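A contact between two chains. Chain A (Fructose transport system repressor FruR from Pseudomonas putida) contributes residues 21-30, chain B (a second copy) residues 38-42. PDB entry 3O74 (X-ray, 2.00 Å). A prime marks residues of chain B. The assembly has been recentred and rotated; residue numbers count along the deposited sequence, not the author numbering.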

# COMPACT_ATOMS: atom_id res chain seq x y z
N ALA A 21 7.28 4.58 -4.68
CA ALA A 21 8.15 3.43 -4.93
C ALA A 21 7.76 2.74 -6.23
O ALA A 21 8.61 2.40 -7.05
CB ALA A 21 8.09 2.45 -3.77
N LYS A 22 6.49 2.53 -6.43
CA LYS A 22 5.96 1.93 -7.62
C LYS A 22 6.31 2.73 -8.86
O LYS A 22 6.70 2.21 -9.84
CB LYS A 22 4.47 1.72 -7.52
CG LYS A 22 3.84 1.13 -8.74
CD LYS A 22 2.51 0.51 -8.44
CE LYS A 22 2.00 -0.39 -9.52
NZ LYS A 22 0.53 -0.62 -9.46
N GLN A 23 6.16 4.02 -8.77
CA GLN A 23 6.49 4.90 -9.89
C GLN A 23 7.99 4.90 -10.18
O GLN A 23 8.41 4.92 -11.34
CB GLN A 23 6.02 6.33 -9.60
CG GLN A 23 5.16 6.94 -10.70
CD GLN A 23 3.79 6.30 -10.78
OE1 GLN A 23 3.08 6.46 -11.77
NE2 GLN A 23 3.42 5.56 -9.74
N LEU A 24 8.79 4.89 -9.12
CA LEU A 24 10.24 4.85 -9.24
C LEU A 24 10.67 3.54 -9.89
O LEU A 24 11.54 3.52 -10.77
CB LEU A 24 10.86 4.98 -7.85
CG LEU A 24 11.98 5.98 -7.58
CD1 LEU A 24 11.83 7.24 -8.41
CD2 LEU A 24 12.00 6.30 -6.10
N GLU A 25 10.07 2.45 -9.46
CA GLU A 25 10.36 1.14 -10.03
C GLU A 25 10.09 1.15 -11.53
O GLU A 25 10.94 0.77 -12.33
CB GLU A 25 9.54 0.06 -9.33
CG GLU A 25 9.38 -1.22 -10.12
CD GLU A 25 7.92 -1.62 -10.25
OE1 GLU A 25 7.61 -2.48 -11.11
OE2 GLU A 25 7.08 -1.08 -9.51
N GLN A 26 8.91 1.60 -11.90
CA GLN A 26 8.47 1.68 -13.28
C GLN A 26 9.38 2.59 -14.10
O GLN A 26 9.76 2.24 -15.13
CB GLN A 26 7.00 2.06 -13.39
CG GLN A 26 6.02 0.98 -12.96
CD GLN A 26 4.54 1.42 -12.96
OE1 GLN A 26 4.24 2.59 -13.06
NE2 GLN A 26 3.64 0.48 -12.86
N GLY A 27 9.74 3.74 -13.58
CA GLY A 27 10.63 4.67 -14.25
C GLY A 27 12.04 4.12 -14.42
O GLY A 27 12.64 4.23 -15.49
N ALA A 28 12.56 3.52 -13.36
CA ALA A 28 13.91 2.96 -13.38
C ALA A 28 14.02 1.85 -14.42
O ALA A 28 15.01 1.76 -15.14
CB ALA A 28 14.28 2.43 -12.00
N ARG A 29 13.00 1.01 -14.49
CA ARG A 29 13.00 -0.12 -15.42
C ARG A 29 13.14 0.35 -16.86
O ARG A 29 13.84 -0.26 -17.66
CB ARG A 29 11.72 -0.95 -15.24
CG ARG A 29 11.69 -2.23 -16.06
CD ARG A 29 10.48 -3.10 -15.70
NE ARG A 29 10.56 -3.62 -14.34
CZ ARG A 29 9.58 -3.53 -13.45
NH1 ARG A 29 8.43 -2.93 -13.77
NH2 ARG A 29 9.73 -4.03 -12.23
N ALA A 30 12.47 1.46 -17.19
CA ALA A 30 12.51 2.02 -18.53
C ALA A 30 13.89 2.56 -18.92
O ALA A 30 14.20 2.71 -20.10
CB ALA A 30 11.45 3.11 -18.68
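Chain B (38-42) ASSDD

Two carboxylates meet across this contact: Glu25 OE1 lies 3.1 Å from Asp41′ OD2. Both are acceptors in the modelled charge states, so the approach is no bond in itself; donors surround the pair. Arg29, one helical turn after Glu25, reaches OE1 from NH1 at 2.8 Å, a salt bridge within chain A, and from NH2 at 2.9 Å. On the other carboxylate, Gln26 NE2 donates to Asp41′ OD2 at 3.1 Å with an N-H...O angle of 154°.

Chain A is helical here, with i to i+4 backbone bonds such as Arg29 N to Glu25 O (3.0 Å). Chain B comes in as the end of a strand, Ala38′-Ser39′, then turns: Asp41′ and Asp42′ both have positive phi (61° and 60°). Asp41′ N donates to Ser39′ OG at 3.2 Å, a bond bridging the start of this turn.

Glu25 CA is 7.5 Å from Ser39′ CA. Gln26 CA is 8.5 Å from Asp41′ CA, a same-sense step too short to fix a direction. Contacts span about two turns, from Lys22 CE, 3.8 Å from Asp41′ OD2, to Arg29. Ser39′ O accepts a weak bond from Arg29 NH2 (2.8 Å, 123°) at the guanidinium edge. Asp41′ points its CA-to-CB bond toward the helix, whereas that of Ser40′ points away.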

# COMPACT_ATOMS: atom_id res chain seq x y z
N ALA B 38 11.13 -6.24 -4.16
CA ALA B 38 11.10 -5.84 -5.55
C ALA B 38 9.74 -6.18 -6.13
O ALA B 38 9.10 -7.15 -5.71
CB ALA B 38 12.20 -6.53 -6.33
N SER B 39 9.29 -5.39 -7.10
CA SER B 39 7.97 -5.58 -7.69
C SER B 39 8.07 -5.96 -9.17
O SER B 39 8.76 -5.30 -9.95
CB SER B 39 7.11 -4.33 -7.53
OG SER B 39 5.92 -4.44 -8.28
N SER B 40 7.36 -7.03 -9.53
CA SER B 40 7.32 -7.52 -10.90
C SER B 40 6.26 -6.78 -11.71
O SER B 40 6.24 -6.83 -12.94
CB SER B 40 6.96 -9.00 -10.91
OG SER B 40 5.62 -9.18 -10.50
N ASP B 41 5.35 -6.11 -11.00
CA ASP B 41 4.21 -5.48 -11.65
C ASP B 41 3.35 -6.52 -12.36
O ASP B 41 2.66 -6.20 -13.33
CB ASP B 41 4.67 -4.40 -12.63
CG ASP B 41 3.98 -3.07 -12.39
OD1 ASP B 41 2.87 -2.89 -12.92
OD2 ASP B 41 4.55 -2.23 -11.68
N ASP B 42 3.41 -7.76 -11.88
CA ASP B 42 2.65 -8.86 -12.48
C ASP B 42 3.03 -9.11 -13.95
O ASP B 42 2.26 -9.72 -14.69
CB ASP B 42 1.14 -8.63 -12.34
CG ASP B 42 0.46 -9.75 -11.56
OD1 ASP B 42 1.05 -10.84 -11.44
OD2 ASP B 42 -0.67 -9.55 -11.07